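Local structure of succinylglutamate desuccinylase (Chromobacterium violaceum, 1YW4) at residues A[49-54]-A[82-87]; A[100-105]-A[117-122]; A[107-112]-A[127-132]; A[143-148]-A[208-213]. The protein probably hydrolyses N-succinyl-L-glutamate to succinate and L-glutamate, the last step of the AST route of arginine breakdown, with one zinc ion per subunit. All blocks are in the same frame, centred on the assembly; numbering follows the deposited sequence.

Interaction 1. Residues A[49-54]-A[82-87]; sequences VLLSCG and CRLLVM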
loop_
_atom_site.group_PDB
_atom_site.type_symbol
_atom_site.label_atom_id
_atom_site.label_comp_id
_atom_site.label_asym_id
_atom_site.label_seq_id
_atom_site.Cartn_x
_atom_site.Cartn_y
_atom_site.Cartn_z
ATOM N N VAL A 49 -11.402 22.618 -20.030
ATOM C CA VAL A 49 -12.208 21.658 -19.298
ATOM C C VAL A 49 -13.043 20.762 -20.196
ATOM O O VAL A 49 -13.745 21.242 -21.073
ATOM C CB VAL A 49 -13.123 22.395 -18.291
ATOM C CG1 VAL A 49 -14.049 21.415 -17.594
ATOM C CG2 VAL A 49 -12.257 23.118 -17.256
ATOM N N LEU A 50 -12.935 19.452 -19.981
ATOM C CA LEU A 50 -13.708 18.474 -20.739
ATOM C C LEU A 50 -14.685 17.809 -19.778
ATOM O O LEU A 50 -14.269 17.190 -18.801
ATOM C CB LEU A 50 -12.794 17.403 -21.346
ATOM C CG LEU A 50 -13.511 16.203 -21.985
ATOM C CD1 LEU A 50 -14.468 16.702 -23.051
ATOM C CD2 LEU A 50 -12.498 15.229 -22.590
ATOM N N LEU A 51 -15.978 17.966 -20.030
ATOM C CA LEU A 51 -16.987 17.327 -19.199
ATOM C C LEU A 51 -17.732 16.333 -20.085
ATOM O O LEU A 51 -18.350 16.707 -21.083
ATOM C CB LEU A 51 -17.990 18.342 -18.650
ATOM C CG LEU A 51 -17.473 19.537 -17.824
ATOM C CD1 LEU A 51 -18.673 20.372 -17.366
ATOM C CD2 LEU A 51 -16.672 19.054 -16.626
ATOM N N SER A 52 -17.657 15.062 -19.731
ATOM C CA SER A 52 -18.366 14.065 -20.502
ATOM C C SER A 52 -19.399 13.431 -19.578
ATOM O O SER A 52 -19.147 13.227 -18.388
ATOM C CB SER A 52 -17.392 13.023 -21.063
ATOM O OG SER A 52 -16.627 12.410 -20.043
ATOM N N CYS A 53 -20.584 13.172 -20.119
ATOM C CA CYS A 53 -21.658 12.564 -19.346
ATOM C C CYS A 53 -22.448 11.665 -20.271
ATOM O O CYS A 53 -22.321 11.766 -21.488
ATOM C CB CYS A 53 -22.577 13.640 -18.758
ATOM S SG CYS A 53 -23.307 14.762 -19.964
ATOM N N GLY A 54 -23.254 10.772 -19.710
ATOM C CA GLY A 54 -24.023 9.899 -20.571
ATOM C C GLY A 54 -23.181 8.858 -21.290
ATOM O O GLY A 54 -23.585 8.376 -22.343
ATOM N N CYS A 82 -13.222 29.564 -19.412
ATOM C CA CYS A 82 -12.353 28.437 -19.716
ATOM C C CYS A 82 -12.732 27.888 -21.081
ATOM O O CYS A 82 -13.803 28.185 -21.605
ATOM C CB CYS A 82 -12.536 27.291 -18.715
ATOM S SG CYS A 82 -12.501 27.680 -16.969
ATOM N N ARG A 83 -11.841 27.090 -21.655
ATOM C CA ARG A 83 -12.132 26.431 -22.918
ATOM C C ARG A 83 -12.943 25.232 -22.437
ATOM O O ARG A 83 -12.427 24.400 -21.700
ATOM C CB ARG A 83 -10.856 25.939 -23.589
ATOM C CG ARG A 83 -9.960 27.041 -24.123
ATOM C CD ARG A 83 -8.753 26.454 -24.823
ATOM N NE ARG A 83 -9.088 25.807 -26.094
ATOM C CZ ARG A 83 -8.788 24.544 -26.390
ATOM N NH1 ARG A 83 -9.111 24.050 -27.568
ATOM N NH2 ARG A 83 -8.179 23.771 -25.503
ATOM N N LEU A 84 -14.202 25.151 -22.853
ATOM C CA LEU A 84 -15.081 24.071 -22.428
ATOM C C LEU A 84 -15.602 23.181 -23.550
ATOM O O LEU A 84 -16.157 23.661 -24.538
ATOM C CB LEU A 84 -16.278 24.664 -21.675
ATOM C CG LEU A 84 -17.470 23.759 -21.333
ATOM C CD1 LEU A 84 -17.008 22.656 -20.401
ATOM C CD2 LEU A 84 -18.593 24.563 -20.684
ATOM N N LEU A 85 -15.427 21.879 -23.387
ATOM C CA LEU A 85 -15.958 20.925 -24.350
ATOM C C LEU A 85 -16.914 19.999 -23.592
ATOM O O LEU A 85 -16.511 19.327 -22.652
ATOM C CB LEU A 85 -14.842 20.100 -24.976
ATOM C CG LEU A 85 -15.303 18.975 -25.913
ATOM C CD1 LEU A 85 -16.226 19.511 -27.007
ATOM C CD2 LEU A 85 -14.074 18.326 -26.538
ATOM N N VAL A 86 -18.182 19.991 -23.990
ATOM C CA VAL A 86 -19.175 19.127 -23.369
ATOM C C VAL A 86 -19.493 17.982 -24.325
ATOM O O VAL A 86 -19.708 18.198 -25.525
ATOM C CB VAL A 86 -20.493 19.871 -23.061
ATOM C CG1 VAL A 86 -21.538 18.888 -22.550
ATOM C CG2 VAL A 86 -20.251 20.958 -22.005
HETATM N N MSE A 87 -19.506 16.771 -23.781
HETATM C CA MSE A 87 -19.817 15.590 -24.563
HETATM C C MSE A 87 -20.949 14.757 -23.975
HETATM O O MSE A 87 -20.855 14.279 -22.848
HETATM C CB MSE A 87 -18.603 14.680 -24.678
HETATM C CG MSE A 87 -17.463 15.213 -25.481
HETATM SE SE MSE A 87 -16.047 13.921 -25.551
HETATM C CE MSE A 87 -15.351 14.243 -27.292
#
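The flat peptide groups of Val49, Leu51 and Cys53 meet those of Arg83, Leu85 and Met87 with N-H and C=O pointing at one another nearly in line, while side chains occupy the two faces of the pleated surface. Leu50, Ser52, Leu85 and Met87 line one face; Val49, Leu51, Leu84 and Val86 line the other. Five backbone hydrogen bonds join the strands, from Val49 N to Arg83 O (2.6 Å) to Cys53 N on Met87 O (3.0 Å), every one nearly straight. The strands run parallel, their axes 10° apart. They belong to a beta-alpha-beta unit in which helix 61-75 makes the connection, and that helix packs on the face of Leu51 and Val86. On the opposite face, Leu50 and Leu85 run abreast. In Leu50, chi1 (171°) puts CG beside the carbonyl carbon and chi2 (57°) sets CD1, which lies 3.7 Å from Leu85 CG. The same methyl sits 4.1 Å from SE of Met87, a selenomethionine whose chain bends at chi3 and whose selenium end turns off toward helix 120-137. On the face of Val49 and Val86, Leu84 CD1 lies 4.1 Å from Leu51 CG, the two side chains crossing at a slant.

Interaction 2. Residues A[100-105]-A[117-122]; sequences YGNYDM and PELPES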
loop_
_atom_site.group_PDB
_atom_site.type_symbol
_atom_site.label_atom_id
_atom_site.label_comp_id
_atom_site.label_asym_id
_atom_site.label_seq_id
_atom_site.Cartn_x
_atom_site.Cartn_y
_atom_site.Cartn_z
ATOM N N TYR A 100 -26.166 0.777 -22.311
ATOM C CA TYR A 100 -25.542 0.670 -23.630
ATOM C C TYR A 100 -26.394 -0.204 -24.537
ATOM O O TYR A 100 -27.249 -0.948 -24.062
ATOM C CB TYR A 100 -24.123 0.105 -23.520
ATOM C CG TYR A 100 -24.008 -1.241 -22.833
ATOM C CD1 TYR A 100 -24.388 -2.416 -23.478
ATOM C CD2 TYR A 100 -23.499 -1.334 -21.539
ATOM C CE1 TYR A 100 -24.258 -3.654 -22.846
ATOM C CE2 TYR A 100 -23.365 -2.557 -20.897
ATOM C CZ TYR A 100 -23.743 -3.714 -21.556
ATOM O OH TYR A 100 -23.588 -4.933 -20.931
ATOM N N GLY A 101 -26.166 -0.105 -25.843
ATOM C CA GLY A 101 -26.938 -0.895 -26.780
ATOM C C GLY A 101 -26.326 -2.248 -27.092
ATOM O O GLY A 101 -26.990 -3.276 -26.980
ATOM N N ASN A 102 -25.053 -2.253 -27.470
ATOM C CA ASN A 102 -24.368 -3.488 -27.824
ATOM C C ASN A 102 -23.185 -3.803 -26.926
ATOM O O ASN A 102 -22.971 -4.954 -26.559
ATOM C CB ASN A 102 -23.885 -3.401 -29.272
ATOM C CG ASN A 102 -25.014 -3.184 -30.244
ATOM O OD1 ASN A 102 -24.864 -2.469 -31.239
ATOM N ND2 ASN A 102 -26.155 -3.804 -29.971
ATOM N N TYR A 103 -22.426 -2.767 -26.577
ATOM C CA TYR A 103 -21.235 -2.919 -25.749
ATOM C C TYR A 103 -21.014 -1.681 -24.868
ATOM O O TYR A 103 -21.259 -0.550 -25.299
ATOM C CB TYR A 103 -20.039 -3.128 -26.675
ATOM C CG TYR A 103 -18.864 -3.858 -26.075
ATOM C CD1 TYR A 103 -17.926 -3.188 -25.291
ATOM C CD2 TYR A 103 -18.657 -5.217 -26.337
ATOM C CE1 TYR A 103 -16.803 -3.846 -24.788
ATOM C CE2 TYR A 103 -17.539 -5.885 -25.839
ATOM C CZ TYR A 103 -16.615 -5.190 -25.071
ATOM O OH TYR A 103 -15.488 -5.828 -24.616
ATOM N N ASP A 104 -20.559 -1.914 -23.640
ATOM C CA ASP A 104 -20.278 -0.853 -22.672
ATOM C C ASP A 104 -19.232 0.097 -23.269
ATOM O O ASP A 104 -18.070 -0.280 -23.446
ATOM C CB ASP A 104 -19.737 -1.472 -21.371
ATOM C CG ASP A 104 -19.567 -0.453 -20.248
ATOM O OD1 ASP A 104 -19.224 0.714 -20.530
ATOM O OD2 ASP A 104 -19.753 -0.831 -19.072
HETATM N N MSE A 105 -19.640 1.323 -23.574
HETATM C CA MSE A 105 -18.715 2.280 -24.160
HETATM C C MSE A 105 -17.526 2.560 -23.263
HETATM O O MSE A 105 -16.424 2.801 -23.757
HETATM C CB MSE A 105 -19.426 3.590 -24.504
HETATM C CG MSE A 105 -18.541 4.594 -25.250
HETATM SE SE MSE A 105 -19.568 6.063 -25.981
HETATM C CE MSE A 105 -20.384 5.109 -27.447
ATOM N N PRO A 117 -14.972 -3.129 -34.400
ATOM C CA PRO A 117 -15.285 -2.118 -35.413
ATOM C C PRO A 117 -16.697 -2.204 -35.974
ATOM O O PRO A 117 -17.199 -1.245 -36.559
ATOM C CB PRO A 117 -14.215 -2.359 -36.474
ATOM C CG PRO A 117 -14.041 -3.839 -36.426
ATOM C CD PRO A 117 -14.015 -4.119 -34.931
ATOM N N GLU A 118 -17.340 -3.348 -35.781
ATOM C CA GLU A 118 -18.695 -3.549 -36.281
ATOM C C GLU A 118 -19.742 -2.883 -35.387
ATOM O O GLU A 118 -20.937 -2.910 -35.699
ATOM C CB GLU A 118 -19.002 -5.048 -36.383
ATOM C CG GLU A 118 -19.150 -5.764 -35.038
ATOM C CD GLU A 118 -17.833 -5.935 -34.295
ATOM O OE1 GLU A 118 -17.871 -6.252 -33.088
ATOM O OE2 GLU A 118 -16.759 -5.767 -34.907
ATOM N N LEU A 119 -19.299 -2.283 -34.283
ATOM C CA LEU A 119 -20.229 -1.642 -33.356
ATOM C C LEU A 119 -20.261 -0.122 -33.445
ATOM O O LEU A 119 -19.229 0.537 -33.422
ATOM C CB LEU A 119 -19.912 -2.043 -31.912
ATOM C CG LEU A 119 -19.913 -3.542 -31.595
ATOM C CD1 LEU A 119 -19.450 -3.768 -30.166
ATOM C CD2 LEU A 119 -21.305 -4.107 -31.810
ATOM N N PRO A 120 -21.466 0.452 -33.548
ATOM C CA PRO A 120 -21.631 1.904 -33.633
ATOM C C PRO A 120 -21.027 2.572 -32.395
ATOM O O PRO A 120 -20.503 3.685 -32.472
ATOM C CB PRO A 120 -23.143 2.072 -33.710
ATOM C CG PRO A 120 -23.581 0.809 -34.410
ATOM C CD PRO A 120 -22.758 -0.237 -33.711
ATOM N N GLU A 121 -21.090 1.888 -31.252
ATOM C CA GLU A 121 -20.520 2.448 -30.025
ATOM C C GLU A 121 -18.993 2.513 -30.090
ATOM O O GLU A 121 -18.360 3.319 -29.388
ATOM C CB GLU A 121 -21.003 1.656 -28.801
ATOM C CG GLU A 121 -22.346 2.175 -28.280
ATOM C CD GLU A 121 -23.197 1.115 -27.581
ATOM O OE1 GLU A 121 -23.985 1.486 -26.684
ATOM O OE2 GLU A 121 -23.098 -0.081 -27.935
ATOM N N SER A 122 -18.404 1.688 -30.955
ATOM C CA SER A 122 -16.956 1.683 -31.140
ATOM C C SER A 122 -16.572 2.858 -32.034
ATOM O O SER A 122 -15.565 3.521 -31.809
ATOM C CB SER A 122 -16.487 0.373 -31.791
ATOM O OG SER A 122 -16.829 -0.743 -30.992
HETATM O O HOH W 1 -22.399 -0.429 -30.460
HETATM O O HOH W 2 -24.068 -3.495 -34.383
#
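Three consecutive backbone N-H groups, of Gly101, Asn102 and Tyr103, converge on the carboxylate of Glu121. Gly101 N meets OE1 on its syn side at 2.8 Å, slightly out of the carboxylate plane. OE2 takes two: Asn102 N, which OE2 meets with its syn lone pair, at 3.0 Å, and Tyr103 N at 3.1 Å, which comes from above the plane, 36° out of it. OE1 has a further partner in Asn90 ND2, so both oxygens are gripped at least twice, consistent with an ionised carboxylate. Water adds a second kind of link: one molecule donates to Glu121 OE2 (2.6 Å) and to Asn102 OD1 while accepting from Glu121 N. Glu121 lies in the first turn of helix 120-137, with Leu119 at the N-cap, and its extended side chain thus ties the helix start to an irregular loop beside the zinc site. In that loop Asp104 hydrogen-bonds the zinc ligand His56. Apolar contact is the third kind. The two methyls of Leu119 divide between neighbours, CD1 against Tyr103 CB at 3.6 Å and CD2 against Asn102 CB at 3.7 Å. Met105, a selenomethionine whose chain bends at chi3 (-74°), brings its CE to 3.6 Å from Glu121 CG.

Interaction 3. Residues A[107-112]-A[127-132]; sequences RLFNGA and ELETLA
Phe109 and Glu129 run antiparallel past one another, the carboxylate plane turned 31° from the ring. Glu129 CG lies in the plane of the ring at its edge, 3.8 Å from Phe109 CD2. Leu128 comes to the same ring farther round its rim: its CD1 is 4.0 Å from Phe109 CZ, again near the ring plane, with the two side chains crossing at a slant. The two helix residues therefore hold the ring by its edge, while Phe198 of helix 198-205 stacks with it. Beyond CG the Glu129 chain is extended (chi2 -167°), and its carboxylate passes the ring to meet the backbone of the loop. There Phe109 to Ala112 form a type I' beta turn, closed by Ala112 N on Phe109 O, and Gly111 N donates to OE2 at 3.1 Å through the syn lone pair, with an N-H...O angle of 162°. The contact thus joins a tight turn near the zinc site to the middle of helix 120-137, by apolar packing at one end and a polar bond at the other. Burial alone would tend to favour the neutral acid of Glu129, but the N-H that Gly111 directs at OE2 would be expected to offset this and favour the carboxylate.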
loop_
_atom_site.group_PDB
_atom_site.type_symbol
_atom_site.label_atom_id
_atom_site.label_comp_id
_atom_site.label_asym_id
_atom_site.label_seq_id
_atom_site.Cartn_x
_atom_site.Cartn_y
_atom_site.Cartn_z
ATOM N N ARG A 107 -15.747 0.715 -21.978
ATOM C CA ARG A 107 -14.867 -0.436 -22.084
ATOM C C ARG A 107 -14.308 -0.379 -23.509
ATOM O O ARG A 107 -13.568 -1.268 -23.929
ATOM C CB ARG A 107 -15.638 -1.742 -21.887
ATOM C CG ARG A 107 -16.072 -2.025 -20.462
ATOM C CD ARG A 107 -16.710 -3.397 -20.377
ATOM N NE ARG A 107 -15.805 -4.430 -20.888
ATOM C CZ ARG A 107 -16.183 -5.659 -21.227
ATOM N NH1 ARG A 107 -15.289 -6.529 -21.682
ATOM N NH2 ARG A 107 -17.458 -6.013 -21.118
ATOM N N LEU A 108 -14.666 0.670 -24.250
ATOM C CA LEU A 108 -14.205 0.813 -25.634
ATOM C C LEU A 108 -13.187 1.923 -25.899
ATOM O O LEU A 108 -12.793 2.148 -27.052
ATOM C CB LEU A 108 -15.401 0.996 -26.564
ATOM C CG LEU A 108 -16.306 -0.232 -26.720
ATOM C CD1 LEU A 108 -17.522 0.145 -27.545
ATOM C CD2 LEU A 108 -15.528 -1.374 -27.393
ATOM N N PHE A 109 -12.771 2.622 -24.849
ATOM C CA PHE A 109 -11.777 3.673 -24.997
ATOM C C PHE A 109 -10.367 3.084 -24.888
ATOM O O PHE A 109 -10.201 1.870 -24.739
ATOM C CB PHE A 109 -11.980 4.771 -23.942
ATOM C CG PHE A 109 -13.228 5.589 -24.151
ATOM C CD1 PHE A 109 -14.384 5.325 -23.415
ATOM C CD2 PHE A 109 -13.248 6.619 -25.100
ATOM C CE1 PHE A 109 -15.552 6.072 -23.616
ATOM C CE2 PHE A 109 -14.408 7.374 -25.316
ATOM C CZ PHE A 109 -15.565 7.100 -24.572
ATOM N N ASN A 110 -9.360 3.953 -24.959
ATOM C CA ASN A 110 -7.958 3.539 -24.905
ATOM C C ASN A 110 -7.661 2.642 -26.100
ATOM O O ASN A 110 -6.801 1.764 -26.038
ATOM C CB ASN A 110 -7.649 2.805 -23.590
ATOM C CG ASN A 110 -6.169 2.476 -23.430
ATOM O OD1 ASN A 110 -5.304 3.299 -23.722
ATOM N ND2 ASN A 110 -5.876 1.270 -22.952
ATOM N N GLY A 111 -8.395 2.871 -27.187
ATOM C CA GLY A 111 -8.199 2.106 -28.407
ATOM C C GLY A 111 -8.932 0.779 -28.488
ATOM O O GLY A 111 -8.912 0.129 -29.529
ATOM N N ALA A 112 -9.583 0.378 -27.401
ATOM C CA ALA A 112 -10.304 -0.886 -27.361
ATOM C C ALA A 112 -11.432 -0.998 -28.390
ATOM O O ALA A 112 -11.893 -2.105 -28.700
ATOM C CB ALA A 112 -10.856 -1.125 -25.957
ATOM N N GLU A 127 -14.428 8.453 -32.213
ATOM C CA GLU A 127 -14.691 9.846 -32.549
ATOM C C GLU A 127 -14.467 10.730 -31.317
ATOM O O GLU A 127 -13.866 11.804 -31.408
ATOM C CB GLU A 127 -16.127 9.989 -33.057
ATOM C CG GLU A 127 -16.566 11.422 -33.311
ATOM C CD GLU A 127 -17.971 11.501 -33.858
ATOM O OE1 GLU A 127 -18.926 11.166 -33.131
ATOM O OE2 GLU A 127 -18.128 11.897 -35.023
ATOM N N LEU A 128 -14.944 10.269 -30.164
ATOM C CA LEU A 128 -14.799 11.022 -28.921
ATOM C C LEU A 128 -13.332 11.138 -28.499
ATOM O O LEU A 128 -12.916 12.168 -27.948
ATOM C CB LEU A 128 -15.629 10.365 -27.810
ATOM C CG LEU A 128 -17.157 10.334 -28.016
ATOM C CD1 LEU A 128 -17.794 9.599 -26.842
ATOM C CD2 LEU A 128 -17.731 11.753 -28.136
ATOM N N GLU A 129 -12.557 10.079 -28.732
ATOM C CA GLU A 129 -11.127 10.087 -28.404
ATOM C C GLU A 129 -10.449 11.163 -29.245
ATOM O O GLU A 129 -9.723 12.017 -28.741
ATOM C CB GLU A 129 -10.469 8.732 -28.738
ATOM C CG GLU A 129 -10.950 7.539 -27.917
ATOM C CD GLU A 129 -10.051 6.318 -28.066
ATOM O OE1 GLU A 129 -9.354 6.215 -29.098
ATOM O OE2 GLU A 129 -10.042 5.458 -27.161
ATOM N N THR A 130 -10.706 11.120 -30.543
ATOM C CA THR A 130 -10.110 12.081 -31.466
ATOM C C THR A 130 -10.466 13.526 -31.100
ATOM O O THR A 130 -9.588 14.380 -31.023
ATOM C CB THR A 130 -10.558 11.775 -32.903
ATOM O OG1 THR A 130 -10.154 10.441 -33.244
ATOM C CG2 THR A 130 -9.942 12.756 -33.882
ATOM N N LEU A 131 -11.754 13.793 -30.883
ATOM C CA LEU A 131 -12.199 15.128 -30.507
ATOM C C LEU A 131 -11.508 15.598 -29.226
ATOM O O LEU A 131 -11.035 16.726 -29.156
ATOM C CB LEU A 131 -13.719 15.149 -30.327
ATOM C CG LEU A 131 -14.570 15.346 -31.594
ATOM C CD1 LEU A 131 -14.122 14.391 -32.681
ATOM C CD2 LEU A 131 -16.059 15.120 -31.269
ATOM N N ALA A 132 -11.446 14.733 -28.217
ATOM C CA ALA A 132 -10.795 15.074 -26.962
ATOM C C ALA A 132 -9.323 15.345 -27.209
ATOM O O ALA A 132 -8.776 16.307 -26.679
ATOM C CB ALA A 132 -10.955 13.938 -25.944
#

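Interaction 4. Residues A[143-148]-A[208-213]; sequences KLHYDL and ADAFTL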
loop_
_atom_site.group_PDB
_atom_site.type_symbol
_atom_site.label_atom_id
_atom_site.label_comp_id
_atom_site.label_asym_id
_atom_site.label_seq_id
_atom_site.Cartn_x
_atom_site.Cartn_y
_atom_site.Cartn_z
ATOM N N LYS A 143 -5.348 21.179 -18.201
ATOM C CA LYS A 143 -6.157 20.243 -18.979
ATOM C C LYS A 143 -6.927 19.371 -17.980
ATOM O O LYS A 143 -6.355 18.488 -17.340
ATOM C CB LYS A 143 -5.255 19.392 -19.874
ATOM C CG LYS A 143 -4.612 20.192 -21.005
ATOM C CD LYS A 143 -3.680 19.347 -21.853
ATOM C CE LYS A 143 -2.492 18.863 -21.055
ATOM N NZ LYS A 143 -1.699 20.005 -20.514
ATOM N N LEU A 144 -8.227 19.632 -17.854
ATOM C CA LEU A 144 -9.069 18.920 -16.900
ATOM C C LEU A 144 -10.233 18.165 -17.535
ATOM O O LEU A 144 -10.980 18.716 -18.337
ATOM C CB LEU A 144 -9.618 19.916 -15.876
ATOM C CG LEU A 144 -8.597 20.785 -15.135
ATOM C CD1 LEU A 144 -9.329 21.858 -14.330
ATOM C CD2 LEU A 144 -7.749 19.921 -14.228
ATOM N N HIS A 145 -10.382 16.906 -17.142
ATOM C CA HIS A 145 -11.439 16.048 -17.652
ATOM C C HIS A 145 -12.185 15.321 -16.539
ATOM O O HIS A 145 -11.588 14.566 -15.778
ATOM C CB HIS A 145 -10.852 15.017 -18.614
ATOM C CG HIS A 145 -11.854 14.025 -19.114
ATOM N ND1 HIS A 145 -13.206 14.293 -19.165
ATOM C CD2 HIS A 145 -11.699 12.780 -19.620
ATOM C CE1 HIS A 145 -13.838 13.255 -19.685
ATOM N NE2 HIS A 145 -12.947 12.324 -19.968
ATOM N N TYR A 146 -13.485 15.560 -16.443
ATOM C CA TYR A 146 -14.295 14.895 -15.440
ATOM C C TYR A 146 -15.354 14.125 -16.202
ATOM O O TYR A 146 -16.191 14.700 -16.907
ATOM C CB TYR A 146 -14.949 15.906 -14.498
ATOM C CG TYR A 146 -13.942 16.812 -13.828
ATOM C CD1 TYR A 146 -13.048 16.316 -12.875
ATOM C CD2 TYR A 146 -13.845 18.153 -14.193
ATOM C CE1 TYR A 146 -12.074 17.138 -12.303
ATOM C CE2 TYR A 146 -12.881 18.985 -13.632
ATOM C CZ TYR A 146 -11.999 18.474 -12.692
ATOM O OH TYR A 146 -11.036 19.296 -12.152
ATOM N N ASP A 147 -15.256 12.806 -16.105
ATOM C CA ASP A 147 -16.206 11.929 -16.754
ATOM C C ASP A 147 -17.202 11.627 -15.632
ATOM O O ASP A 147 -16.877 10.952 -14.656
ATOM C CB ASP A 147 -15.497 10.670 -17.255
ATOM C CG ASP A 147 -16.422 9.761 -18.022
ATOM O OD1 ASP A 147 -17.379 10.296 -18.635
ATOM O OD2 ASP A 147 -16.192 8.531 -18.012
ATOM N N LEU A 148 -18.407 12.169 -15.783
ATOM C CA LEU A 148 -19.479 12.063 -14.795
ATOM C C LEU A 148 -20.380 10.833 -14.917
ATOM O O LEU A 148 -20.976 10.599 -15.959
ATOM C CB LEU A 148 -20.332 13.332 -14.869
ATOM C CG LEU A 148 -19.534 14.629 -15.045
ATOM C CD1 LEU A 148 -20.464 15.853 -15.012
ATOM C CD2 LEU A 148 -18.504 14.723 -13.925
ATOM N N ALA A 208 -3.797 14.548 -19.542
ATOM C CA ALA A 208 -4.541 15.550 -18.794
ATOM C C ALA A 208 -4.893 15.008 -17.418
ATOM O O ALA A 208 -4.706 13.824 -17.140
ATOM C CB ALA A 208 -5.806 15.937 -19.546
ATOM N N ASP A 209 -5.379 15.884 -16.549
ATOM C CA ASP A 209 -5.789 15.471 -15.214
ATOM C C ASP A 209 -7.232 15.027 -15.371
ATOM O O ASP A 209 -8.150 15.837 -15.355
ATOM C CB ASP A 209 -5.667 16.639 -14.247
ATOM C CG ASP A 209 -4.229 17.077 -14.070
ATOM O OD1 ASP A 209 -3.402 16.230 -13.686
ATOM O OD2 ASP A 209 -3.927 18.256 -14.323
ATOM N N ALA A 210 -7.413 13.725 -15.546
ATOM C CA ALA A 210 -8.733 13.160 -15.779
ATOM C C ALA A 210 -9.212 12.246 -14.658
ATOM O O ALA A 210 -8.425 11.518 -14.056
ATOM C CB ALA A 210 -8.715 12.405 -17.101
ATOM N N PHE A 211 -10.511 12.288 -14.388
ATOM C CA PHE A 211 -11.083 11.452 -13.348
ATOM C C PHE A 211 -12.469 10.943 -13.746
ATOM O O PHE A 211 -13.178 11.581 -14.519
ATOM C CB PHE A 211 -11.219 12.240 -12.033
ATOM C CG PHE A 211 -9.993 13.034 -11.657
ATOM C CD1 PHE A 211 -9.780 14.302 -12.183
ATOM C CD2 PHE A 211 -9.042 12.503 -10.793
ATOM C CE1 PHE A 211 -8.637 15.034 -11.859
ATOM C CE2 PHE A 211 -7.890 13.229 -10.462
ATOM C CZ PHE A 211 -7.694 14.498 -11.000
ATOM N N THR A 212 -12.837 9.777 -13.229
ATOM C CA THR A 212 -14.167 9.231 -13.455
ATOM C C THR A 212 -14.839 9.591 -12.125
ATOM O O THR A 212 -14.298 9.275 -11.057
ATOM C CB THR A 212 -14.158 7.684 -13.602
ATOM O OG1 THR A 212 -13.429 7.305 -14.776
ATOM C CG2 THR A 212 -15.579 7.154 -13.700
ATOM N N LEU A 213 -15.978 10.278 -12.179
ATOM C CA LEU A 213 -16.692 10.668 -10.962
ATOM C C LEU A 213 -18.022 9.939 -10.801
ATOM O O LEU A 213 -18.905 10.074 -11.632
ATOM C CB LEU A 213 -16.966 12.181 -10.939
ATOM C CG LEU A 213 -15.771 13.135 -11.077
ATOM C CD1 LEU A 213 -16.225 14.584 -10.898
ATOM C CD2 LEU A 213 -14.721 12.775 -10.063
HETATM O O HOH W 3 -3.452 20.050 -16.056
HETATM O O HOH W 4 -13.993 7.281 -17.467
#
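Tyr146 and Phe211 sit abreast on two neighbouring parallel strands at the heart of the alpha/beta catalytic domain, which shares the zinc carboxypeptidase-like fold of its family. Their rings touch at the rims without overlapping, planes nearly parallel at 13° and centroids 6.0 Å apart, with Tyr146 CE1 3.6 Å from Phe211 CD1. Next along this face comes a bump, Leu213 CD1, which fits between Tyr146 and Leu148, 4.0 Å from Tyr146 CB and 3.8 Å from Leu148 CD2. Having CG anti to the carbonyl carbon (chi1 -56°), Leu213 runs alongside both. Helix 174-181 packs against this aromatic and leucine surface, and its Trp179 stacks on Tyr146. The other face is shaped by a size difference: the small Ala210 lies beside His145 on the adjacent strand, its CB 3.7 Å from His145 CB and also close to the imidazole CD2. Helix 198-205 covers that side, where Phe198 meets the imidazole edge-to-face. Five backbone hydrogen bonds set the register that brings these side chains together; in one, from His145 N to Asp209 O, the donor is tilted 34° from the carbonyl plane. Toward the C-terminal ends of the strands, Asp147 hydrogen-bonds the zinc ligand His149 through OD2, as a second-shell residue, and Thr212 OG1 is hydrogen-bonded to Ser199 OG. Between Asp147 and Thr212 sits a water, 2.7 Å from Thr212 OG1, that donates to Asp147 OD2 at 2.6 Å.

How the interactions relate
Interactions 1 and 4 share one sheet, since strands 48-53 and 143-151 are neighbours in it; Leu50 N lies 2.7 Å from Leu144 O, and Ser52 OG reaches Asp147 OD1 at 2.6 Å. Interaction 3 lies over interaction 1, with Met87 CE 3.3 Å from Leu128 O and Leu50 CD2 3.9 Å from Ala132 CB. Interactions 2 and 3 both use helix 120-137, their segments alternating along the chain, and Tyr103 CD1 touches Leu108 CG at 3.7 Å. The zinc ion is held by His56, Glu59 and His149; the side chains of Thr212, Tyr100, Phe109 and Cys53 lie about 6, 9, 10 and 10 Å from it, at second-shell distance or beyond.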